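Long-range contacts in galactose-binding like protein (PDB 7M1A), which is a SusE-like protein from the gut bacterium Bacteroides thetaiotaomicron whose galactose-binding-like domain holds a calcium ion and probably acts on or binds sugars: residues K67-Q77 with C169-G177; D4-Y12 with K25-R33. All coordinates share one frame; numbering follows the deposited sequence.

Two contacts of this chain, their centres about 11 Å apart, meet at one calcium ion. Interaction 1 is sheet core: two antiparallel strands, bound by backbone hydrogen bonds and apolar side chains on the face turned inward. Interaction 2 is smaller and lies farther from the chain centre; no direct hydrogen bond crosses it, and the packing of Trp30 and two bridging waters join its segments, while charged ends face the second subunit. Both reach the same calcium ion, 169-177 giving two protein ligands and 25-33 three. A salt bridge from Lys5 NZ to Glu172 OE2, 2.7 Å long, ties the contacts directly.

Interaction 1 (K67-Q77 with C169-G177); sequences KLSRFALWAIQ and CFTELTFWG. With CA (calcium ion), chain F.
Phe71 and Phe175 meet on the inward face of an antiparallel strand pair, CD1 of Phe71 lying over one face of the Phe175 ring, 3.5 Å from its CZ, with the planes 56° apart. Further along, Leu73 CD1 sits over the Phe170 ring, 3.7 Å from its centroid; chi1 of Phe170 (67°), with CG between backbone N and carbonyl carbon, brings the ring under that methyl. Leu68 closes the other end of this apolar row against Phe175 CD2. An alanine in place of Phe175 would probably leave Phe71 and Leu68 without their common partner and open a gap toward Phe60 and Leu62 of strand 56-66. This is the layered core of a beta sandwich, in keeping with a galactose-binding-like fold. Classic beta bulges interrupt the pairing twice: Ser69 and Arg70 both donate to Trp176 O, from one side of its plane, while Thr171 and Glu172 face Trp74. From this second bulge, Thr171 O and Glu172 OE1 bind calcium, each at 2.3 Å. The reverse face is looser toward its Arg70 end: CZ3 of partly exposed Trp176, at the ring edge, lies 3.7 Å from Ala72 CB, and Arg70 NH1 hangs over the indole, at most weakly attracted, while Arg70 NH2 bonds to Gln141 OE1.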
loop_
_atom_site.group_PDB
_atom_site.type_symbol
_atom_site.label_atom_id
_atom_site.label_comp_id
_atom_site.label_asym_id
_atom_site.label_seq_id
_atom_site.Cartn_x
_atom_site.Cartn_y
_atom_site.Cartn_z
ATOM N N LYS A 67 21.699 -9.519 -1.375
ATOM C CA LYS A 67 22.018 -10.747 -2.190
ATOM C C LYS A 67 21.124 -11.892 -1.679
ATOM O O LYS A 67 21.309 -12.321 -0.517
ATOM C CB LYS A 67 23.503 -11.159 -2.085
ATOM C CG LYS A 67 23.851 -12.347 -2.965
ATOM C CD LYS A 67 24.005 -12.067 -4.398
ATOM C CE LYS A 67 24.687 -13.187 -5.139
ATOM N NZ LYS A 67 24.771 -12.851 -6.575
ATOM N N LEU A 68 20.109 -12.294 -2.457
ATOM C CA LEU A 68 19.135 -13.204 -1.912
ATOM C C LEU A 68 19.732 -14.619 -1.893
ATOM O O LEU A 68 20.355 -15.088 -2.842
ATOM C CB LEU A 68 17.872 -13.243 -2.782
ATOM C CG LEU A 68 17.097 -11.924 -2.772
ATOM C CD1 LEU A 68 15.879 -12.037 -3.694
ATOM C CD2 LEU A 68 16.701 -11.587 -1.342
ATOM N N SER A 69 19.324 -15.385 -0.859
ATOM C CA SER A 69 19.722 -16.789 -0.705
ATOM C C SER A 69 18.527 -17.754 -0.736
ATOM O O SER A 69 18.607 -18.812 -1.381
ATOM C CB SER A 69 20.495 -16.950 0.534
ATOM O OG SER A 69 19.715 -16.594 1.673
ATOM N N ARG A 70 17.386 -17.375 -0.100
ATOM C CA ARG A 70 16.257 -18.285 -0.063
ATOM C C ARG A 70 14.955 -17.497 -0.042
ATOM O O ARG A 70 14.912 -16.292 0.350
ATOM C CB ARG A 70 16.360 -19.186 1.203
ATOM C CG ARG A 70 17.613 -20.061 1.275
ATOM C CD ARG A 70 17.479 -21.196 2.299
ATOM N NE ARG A 70 16.703 -22.358 1.878
ATOM C CZ ARG A 70 15.429 -22.567 2.177
ATOM N NH1 ARG A 70 14.857 -21.847 3.162
ATOM N NH2 ARG A 70 14.726 -23.571 1.714
ATOM N N PHE A 71 13.882 -18.210 -0.469
ATOM C CA PHE A 71 12.530 -17.680 -0.527
ATOM C C PHE A 71 11.561 -18.738 -0.031
ATOM O O PHE A 71 11.761 -19.936 -0.338
ATOM C CB PHE A 71 12.212 -17.200 -1.954
ATOM C CG PHE A 71 10.773 -16.835 -2.166
ATOM C CD1 PHE A 71 10.266 -15.614 -1.736
ATOM C CD2 PHE A 71 9.899 -17.806 -2.677
ATOM C CE1 PHE A 71 8.930 -15.332 -1.987
ATOM C CE2 PHE A 71 8.593 -17.487 -2.936
ATOM C CZ PHE A 71 8.107 -16.269 -2.588
ATOM N N ALA A 72 10.554 -18.331 0.714
ATOM C CA ALA A 72 9.489 -19.256 1.107
ATOM C C ALA A 72 8.148 -18.562 1.004
ATOM O O ALA A 72 8.060 -17.346 1.215
ATOM C CB ALA A 72 9.738 -19.862 2.503
ATOM N N LEU A 73 7.063 -19.308 0.821
ATOM C CA LEU A 73 5.733 -18.773 0.700
ATOM C C LEU A 73 4.769 -19.794 1.289
ATOM O O LEU A 73 4.871 -20.986 0.950
ATOM C CB LEU A 73 5.380 -18.412 -0.737
ATOM C CG LEU A 73 3.986 -17.775 -0.995
ATOM C CD1 LEU A 73 4.076 -16.759 -2.155
ATOM C CD2 LEU A 73 2.895 -18.842 -1.265
ATOM N N TRP A 74 3.781 -19.311 2.056
ATOM C CA TRP A 74 2.768 -20.172 2.683
ATOM C C TRP A 74 1.384 -19.769 2.165
ATOM O O TRP A 74 0.996 -18.615 2.271
ATOM C CB TRP A 74 2.759 -20.024 4.243
ATOM C CG TRP A 74 4.001 -20.611 4.834
ATOM C CD1 TRP A 74 4.091 -21.848 5.399
ATOM C CD2 TRP A 74 5.346 -20.034 4.916
ATOM N NE1 TRP A 74 5.373 -22.063 5.862
ATOM C CE2 TRP A 74 6.163 -20.949 5.612
ATOM C CE3 TRP A 74 5.922 -18.796 4.653
ATOM C CZ2 TRP A 74 7.497 -20.737 5.937
ATOM C CZ3 TRP A 74 7.248 -18.532 4.959
ATOM C CH2 TRP A 74 8.047 -19.520 5.575
ATOM N N ALA A 75 0.595 -20.758 1.814
ATOM C CA ALA A 75 -0.833 -20.661 1.588
ATOM C C ALA A 75 -1.569 -20.409 2.920
ATOM O O ALA A 75 -1.082 -20.749 4.010
ATOM C CB ALA A 75 -1.347 -21.935 0.906
ATOM N N ILE A 76 -2.757 -19.797 2.813
ATOM C CA ILE A 76 -3.586 -19.612 4.014
ATOM C C ILE A 76 -3.864 -21.024 4.590
ATOM O O ILE A 76 -4.094 -22.005 3.857
ATOM C CB ILE A 76 -4.890 -18.884 3.607
ATOM C CG1 ILE A 76 -4.572 -17.445 3.130
ATOM C CG2 ILE A 76 -5.956 -18.900 4.734
ATOM C CD1 ILE A 76 -5.737 -16.797 2.370
ATOM N N GLN A 77 -3.666 -21.162 5.906
ATOM C CA GLN A 77 -3.419 -22.492 6.526
ATOM C C GLN A 77 -4.675 -23.276 6.959
ATOM O O GLN A 77 -4.905 -23.604 8.152
ATOM C CB GLN A 77 -2.474 -22.275 7.718
ATOM C CG GLN A 77 -1.068 -21.761 7.341
ATOM C CD GLN A 77 -0.193 -22.836 6.724
ATOM O OE1 GLN A 77 0.249 -22.811 5.517
ATOM N NE2 GLN A 77 0.154 -23.761 7.584
ATOM N N CYS A 169 -4.092 -15.742 -3.586
ATOM C CA CYS A 169 -4.187 -15.385 -2.174
ATOM C C CYS A 169 -3.143 -16.256 -1.430
ATOM O O CYS A 169 -2.902 -17.408 -1.791
ATOM C CB CYS A 169 -5.602 -15.639 -1.634
ATOM S SG CYS A 169 -6.212 -17.343 -1.694
ATOM N N PHE A 170 -2.605 -15.734 -0.335
ATOM C CA PHE A 170 -1.672 -16.468 0.506
ATOM C C PHE A 170 -1.461 -15.681 1.804
ATOM O O PHE A 170 -1.929 -14.510 1.887
ATOM C CB PHE A 170 -0.338 -16.831 -0.160
ATOM C CG PHE A 170 0.535 -15.664 -0.480
ATOM C CD1 PHE A 170 0.255 -14.864 -1.616
ATOM C CD2 PHE A 170 1.642 -15.357 0.282
ATOM C CE1 PHE A 170 1.088 -13.795 -1.967
ATOM C CE2 PHE A 170 2.475 -14.267 -0.069
ATOM C CZ PHE A 170 2.160 -13.493 -1.172
ATOM N N THR A 171 -0.787 -16.296 2.817
ATOM C CA THR A 171 -0.710 -15.689 4.137
ATOM C C THR A 171 0.659 -15.062 4.451
ATOM O O THR A 171 0.671 -14.100 5.288
ATOM C CB THR A 171 -1.116 -16.658 5.257
ATOM O OG1 THR A 171 -1.056 -15.974 6.515
ATOM C CG2 THR A 171 -0.206 -17.878 5.379
ATOM N N GLU A 172 1.797 -15.567 3.945
ATOM C CA GLU A 172 3.094 -15.057 4.389
ATOM C C GLU A 172 4.135 -15.439 3.349
ATOM O O GLU A 172 4.027 -16.519 2.729
ATOM C CB GLU A 172 3.515 -15.660 5.756
ATOM C CG GLU A 172 4.722 -15.005 6.424
ATOM C CD GLU A 172 4.515 -13.553 6.872
ATOM O OE1 GLU A 172 3.371 -13.064 6.885
ATOM O OE2 GLU A 172 5.502 -12.950 7.300
ATOM N N LEU A 173 5.159 -14.589 3.201
ATOM C CA LEU A 173 6.364 -14.979 2.482
ATOM C C LEU A 173 7.555 -14.595 3.334
ATOM O O LEU A 173 7.418 -13.790 4.274
ATOM C CB LEU A 173 6.394 -14.417 1.045
ATOM C CG LEU A 173 6.041 -12.947 0.850
ATOM C CD1 LEU A 173 7.137 -12.085 1.458
ATOM C CD2 LEU A 173 5.866 -12.686 -0.644
ATOM N N THR A 174 8.732 -15.181 3.029
ATOM C CA THR A 174 9.944 -14.832 3.749
ATOM C C THR A 174 11.083 -14.830 2.732
ATOM O O THR A 174 11.158 -15.725 1.883
ATOM C CB THR A 174 10.248 -15.855 4.858
ATOM O OG1 THR A 174 9.097 -15.847 5.738
ATOM C CG2 THR A 174 11.467 -15.491 5.678
ATOM N N PHE A 175 11.995 -13.852 2.875
ATOM C CA PHE A 175 13.249 -13.852 2.131
ATOM C C PHE A 175 14.420 -13.974 3.121
ATOM O O PHE A 175 14.390 -13.429 4.226
ATOM C CB PHE A 175 13.515 -12.569 1.347
ATOM C CG PHE A 175 12.591 -12.398 0.177
ATOM C CD1 PHE A 175 11.264 -11.921 0.297
ATOM C CD2 PHE A 175 13.018 -12.800 -1.067
ATOM C CE1 PHE A 175 10.433 -11.836 -0.820
ATOM C CE2 PHE A 175 12.169 -12.711 -2.177
ATOM C CZ PHE A 175 10.866 -12.217 -2.082
ATOM N N TRP A 176 15.466 -14.680 2.686
ATOM C CA TRP A 176 16.738 -14.725 3.380
ATOM C C TRP A 176 17.816 -14.204 2.418
ATOM O O TRP A 176 17.663 -14.411 1.227
ATOM C CB TRP A 176 17.057 -16.154 3.912
ATOM C CG TRP A 176 16.152 -16.726 4.950
ATOM C CD1 TRP A 176 16.363 -16.753 6.308
ATOM C CD2 TRP A 176 14.839 -17.300 4.718
ATOM N NE1 TRP A 176 15.312 -17.341 6.902
ATOM C CE2 TRP A 176 14.371 -17.724 5.993
ATOM C CE3 TRP A 176 14.038 -17.593 3.593
ATOM C CZ2 TRP A 176 13.199 -18.445 6.151
ATOM C CZ3 TRP A 176 12.863 -18.319 3.749
ATOM C CH2 TRP A 176 12.433 -18.741 5.028
ATOM N N GLY A 177 18.876 -13.554 2.954
ATOM C CA GLY A 177 20.075 -13.244 2.146
ATOM C C GLY A 177 21.139 -12.439 2.850
ATOM O O GLY A 177 21.060 -12.624 4.108
HETATM CA CA CA F . 1.117 -13.202 7.357
HETATM O O HOH W 1 -3.624 -19.320 0.091
HETATM O O HOH W 2 -0.960 -13.385 8.439
#

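Interaction 2 (D4-Y12 with K25-R33); sequences DKTKFREMY and KMEYVWNGR. With CA (calcium ion), chain F.
Trp30 carries the aromatic part of the contact, its indole packed between Phe8 on one face and the backbone of its own segment at Met26 and Glu27 on the other. Phe8 CB stands almost straight above the five-membered ring, 3.5 Å from its centroid and 7° off the normal, a CH-pi contact. The Phe8 ring then turns its edge to the same indole, T-shaped, with planes at 67°. With chi1 at 60°, Trp30 swings its ring between its own backbone N and carbonyl carbon, and the benzo edge reaches the chain at Arg9 and Glu10, CZ2 coming 3.5 Å from Glu10 N.

Aliphatic carbons add to the contact. The extended chain of Lys5 passes obliquely across Trp30, its CB 3.4 Å from Trp30 O, and NZ goes on to Glu172. At the other end, the terminal CE of the selenomethionine Met26 touches Glu10 CG at 3.8 Å.

Calcium coordination belongs to the loop 25-33, which contains a 3-10 turn (26-29) and brings Tyr28 O, Asn31 OD1 and Arg33 O to the ion, with Thr171 and Glu172 completing the protein ligands. Asn31 OD1 also accepts from Arg33 N, an Asx turn that shapes the loop round the metal.

Polar links between the segments pass through water. One water donates to Phe8 O and accepts from Trp30 NE1 at 3.1 Å; another joins Glu10 N to Glu27 OE2.

Charges gather beside the dimer interface. Lys25 NZ bridges to Glu27 OE1 at 2.7 Å through the syn lone pair of that oxygen, and it also pairs with Glu10 of the second subunit, whose own Lys25 reciprocally meets Glu10 here.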
loop_
_atom_site.group_PDB
_atom_site.type_symbol
_atom_site.label_atom_id
_atom_site.label_comp_id
_atom_site.label_asym_id
_atom_site.label_seq_id
_atom_site.Cartn_x
_atom_site.Cartn_y
_atom_site.Cartn_z
ATOM N N ASP A 4 14.794 -8.247 7.238
ATOM C CA ASP A 4 13.984 -7.581 8.244
ATOM C C ASP A 4 12.675 -7.089 7.615
ATOM O O ASP A 4 12.636 -6.115 6.847
ATOM C CB ASP A 4 14.788 -6.403 8.815
ATOM C CG ASP A 4 14.043 -5.714 9.968
ATOM O OD1 ASP A 4 12.881 -6.028 10.209
ATOM O OD2 ASP A 4 14.700 -4.778 10.572
ATOM N N LYS A 5 11.605 -7.828 7.934
ATOM C CA LYS A 5 10.275 -7.539 7.364
ATOM C C LYS A 5 9.696 -6.199 7.821
ATOM O O LYS A 5 8.835 -5.666 7.115
ATOM C CB LYS A 5 9.264 -8.654 7.679
ATOM C CG LYS A 5 9.628 -9.960 6.994
ATOM C CD LYS A 5 8.746 -11.104 7.446
ATOM C CE LYS A 5 8.985 -12.348 6.601
ATOM N NZ LYS A 5 8.172 -13.491 7.077
ATOM N N THR A 6 10.262 -5.635 8.922
ATOM C CA THR A 6 9.778 -4.327 9.347
ATOM C C THR A 6 10.067 -3.232 8.332
ATOM O O THR A 6 9.405 -2.180 8.358
ATOM C CB THR A 6 10.233 -3.934 10.770
ATOM O OG1 THR A 6 11.639 -3.638 10.673
ATOM C CG2 THR A 6 9.893 -4.963 11.838
ATOM N N LYS A 7 11.045 -3.494 7.435
ATOM C CA LYS A 7 11.470 -2.558 6.427
ATOM C C LYS A 7 10.718 -2.739 5.100
ATOM O O LYS A 7 10.839 -1.939 4.161
ATOM C CB LYS A 7 12.957 -2.674 6.175
ATOM C CG LYS A 7 13.768 -2.376 7.427
ATOM C CD LYS A 7 15.235 -2.330 7.151
ATOM C CE LYS A 7 16.063 -2.037 8.414
ATOM N NZ LYS A 7 15.564 -0.848 9.191
ATOM N N PHE A 8 9.970 -3.849 4.953
ATOM C CA PHE A 8 9.316 -4.094 3.628
ATOM C C PHE A 8 8.216 -3.038 3.422
ATOM O O PHE A 8 7.572 -2.579 4.390
ATOM C CB PHE A 8 8.656 -5.498 3.600
ATOM C CG PHE A 8 9.562 -6.693 3.520
ATOM C CD1 PHE A 8 10.936 -6.620 3.787
ATOM C CD2 PHE A 8 8.994 -7.943 3.157
ATOM C CE1 PHE A 8 11.737 -7.756 3.707
ATOM C CE2 PHE A 8 9.778 -9.094 3.090
ATOM C CZ PHE A 8 11.131 -9.011 3.405
ATOM N N ARG A 9 7.980 -2.692 2.155
ATOM C CA ARG A 9 6.952 -1.713 1.859
ATOM C C ARG A 9 6.149 -2.102 0.634
ATOM O O ARG A 9 6.727 -2.563 -0.379
ATOM C CB ARG A 9 7.564 -0.329 1.567
ATOM C CG ARG A 9 8.290 0.241 2.770
ATOM C CD ARG A 9 7.408 0.775 3.879
ATOM N NE ARG A 9 8.126 1.394 4.926
ATOM C CZ ARG A 9 8.524 0.799 6.049
ATOM N NH1 ARG A 9 8.286 -0.473 6.258
ATOM N NH2 ARG A 9 9.168 1.478 6.973
ATOM N N GLU A 10 4.818 -1.961 0.711
ATOM C CA GLU A 10 3.957 -2.143 -0.454
ATOM C C GLU A 10 4.323 -1.095 -1.518
ATOM O O GLU A 10 4.730 0.016 -1.192
ATOM C CB GLU A 10 2.511 -2.010 0.035
ATOM C CG GLU A 10 1.436 -2.163 -0.999
ATOM C CD GLU A 10 0.942 -0.932 -1.696
ATOM O OE1 GLU A 10 1.723 0.061 -1.701
ATOM O OE2 GLU A 10 -0.077 -1.031 -2.349
HETATM N N MSE A 11 4.216 -1.512 -2.792
HETATM C CA MSE A 11 4.255 -0.588 -3.914
HETATM C C MSE A 11 3.016 -0.813 -4.758
HETATM O O MSE A 11 2.350 -1.860 -4.637
HETATM C CB MSE A 11 5.521 -0.788 -4.707
HETATM C CG MSE A 11 6.749 -0.464 -3.885
HETATM SE SE MSE A 11 8.396 -0.528 -4.933
HETATM C CE MSE A 11 8.108 1.093 -5.943
ATOM N N TYR A 12 2.789 0.077 -5.755
ATOM C CA TYR A 12 1.607 -0.114 -6.589
ATOM C C TYR A 12 1.957 0.542 -7.914
ATOM O O TYR A 12 2.045 1.782 -7.994
ATOM C CB TYR A 12 0.333 0.511 -6.030
ATOM C CG TYR A 12 -0.845 0.082 -6.883
ATOM C CD1 TYR A 12 -1.364 -1.243 -6.843
ATOM C CD2 TYR A 12 -1.351 0.973 -7.853
ATOM C CE1 TYR A 12 -2.385 -1.630 -7.707
ATOM C CE2 TYR A 12 -2.383 0.580 -8.701
ATOM C CZ TYR A 12 -2.857 -0.726 -8.653
ATOM O OH TYR A 12 -3.811 -1.114 -9.528
ATOM N N LYS A 25 -4.579 -7.383 2.771
ATOM C CA LYS A 25 -3.669 -6.247 2.634
ATOM C C LYS A 25 -2.290 -6.827 2.407
ATOM O O LYS A 25 -1.894 -7.875 2.927
ATOM C CB LYS A 25 -3.576 -5.442 3.962
ATOM C CG LYS A 25 -3.055 -4.045 3.669
ATOM C CD LYS A 25 -4.030 -3.123 2.982
ATOM C CE LYS A 25 -3.301 -1.801 2.628
ATOM N NZ LYS A 25 -2.037 -1.946 1.806
HETATM N N MSE A 26 -1.516 -6.172 1.534
HETATM C CA MSE A 26 -0.227 -6.707 1.157
HETATM C C MSE A 26 0.647 -6.898 2.411
HETATM O O MSE A 26 1.386 -7.881 2.508
HETATM C CB MSE A 26 0.507 -5.848 0.102
HETATM C CG MSE A 26 1.673 -6.737 -0.508
HETATM SE SE MSE A 26 2.723 -5.712 -1.814
HETATM C CE MSE A 26 1.277 -5.333 -3.124
ATOM N N GLU A 27 0.596 -5.902 3.365
ATOM C CA GLU A 27 1.486 -5.951 4.518
ATOM C C GLU A 27 1.212 -7.206 5.347
ATOM O O GLU A 27 2.042 -7.577 6.143
ATOM C CB GLU A 27 1.222 -4.712 5.389
ATOM C CG GLU A 27 1.737 -3.370 4.808
ATOM C CD GLU A 27 0.906 -2.697 3.758
ATOM O OE1 GLU A 27 -0.170 -3.204 3.313
ATOM O OE2 GLU A 27 1.321 -1.529 3.426
ATOM N N TYR A 28 0.039 -7.838 5.169
ATOM C CA TYR A 28 -0.215 -9.039 5.954
ATOM C C TYR A 28 0.634 -10.242 5.540
ATOM O O TYR A 28 0.646 -11.239 6.316
ATOM C CB TYR A 28 -1.725 -9.377 5.874
ATOM C CG TYR A 28 -2.674 -8.343 6.452
ATOM C CD1 TYR A 28 -2.251 -7.360 7.356
ATOM C CD2 TYR A 28 -4.002 -8.326 6.057
ATOM C CE1 TYR A 28 -3.158 -6.431 7.833
ATOM C CE2 TYR A 28 -4.948 -7.436 6.569
ATOM C CZ TYR A 28 -4.514 -6.534 7.506
ATOM O OH TYR A 28 -5.391 -5.574 7.932
ATOM N N VAL A 29 1.290 -10.177 4.348
ATOM C CA VAL A 29 2.128 -11.316 3.951
ATOM C C VAL A 29 3.575 -11.108 4.394
ATOM O O VAL A 29 4.399 -11.946 4.113
ATOM C CB VAL A 29 2.018 -11.685 2.469
ATOM C CG1 VAL A 29 0.562 -11.965 2.097
ATOM C CG2 VAL A 29 2.700 -10.691 1.522
ATOM N N TRP A 30 3.893 -10.036 5.179
ATOM C CA TRP A 30 5.182 -9.932 5.857
ATOM C C TRP A 30 5.019 -9.501 7.321
ATOM O O TRP A 30 5.900 -8.863 7.840
ATOM C CB TRP A 30 6.182 -9.089 5.035
ATOM C CG TRP A 30 5.713 -7.687 4.787
ATOM C CD1 TRP A 30 5.701 -6.654 5.675
ATOM C CD2 TRP A 30 5.370 -7.145 3.490
ATOM N NE1 TRP A 30 5.288 -5.483 5.037
ATOM C CE2 TRP A 30 5.106 -5.738 3.678
ATOM C CE3 TRP A 30 5.261 -7.688 2.184
ATOM C CZ2 TRP A 30 4.754 -4.885 2.650
ATOM C CZ3 TRP A 30 4.941 -6.814 1.165
ATOM C CH2 TRP A 30 4.725 -5.455 1.388
ATOM N N ASN A 31 3.914 -9.942 7.937
ATOM C CA ASN A 31 3.684 -9.655 9.338
ATOM C C ASN A 31 4.269 -10.701 10.273
ATOM O O ASN A 31 4.056 -10.560 11.460
ATOM C CB ASN A 31 2.196 -9.305 9.555
ATOM C CG ASN A 31 1.293 -10.534 9.423
ATOM O OD1 ASN A 31 1.779 -11.636 9.120
ATOM N ND2 ASN A 31 -0.022 -10.319 9.487
ATOM N N GLY A 32 4.987 -11.715 9.774
ATOM C CA GLY A 32 5.610 -12.757 10.617
ATOM C C GLY A 32 4.615 -13.822 11.069
ATOM O O GLY A 32 5.008 -14.628 11.947
ATOM N N ARG A 33 3.346 -13.705 10.597
ATOM C CA ARG A 33 2.364 -14.687 11.047
ATOM C C ARG A 33 1.929 -15.517 9.849
ATOM O O ARG A 33 1.638 -15.025 8.757
ATOM C CB ARG A 33 1.119 -14.024 11.697
ATOM C CG ARG A 33 1.511 -13.300 12.966
ATOM C CD ARG A 33 0.255 -12.865 13.715
ATOM N NE ARG A 33 -0.018 -11.527 13.007
ATOM C CZ ARG A 33 0.435 -10.265 13.349
ATOM N NH1 ARG A 33 1.457 -10.083 14.176
ATOM N NH2 ARG A 33 -0.109 -9.197 12.742
HETATM CA CA CA F . 1.117 -13.202 7.357
HETATM O O HOH W 3 4.977 -2.445 5.400
HETATM O O HOH W 4 3.990 -0.841 3.276
HETATM O O HOH W 2 -0.960 -13.385 8.439
#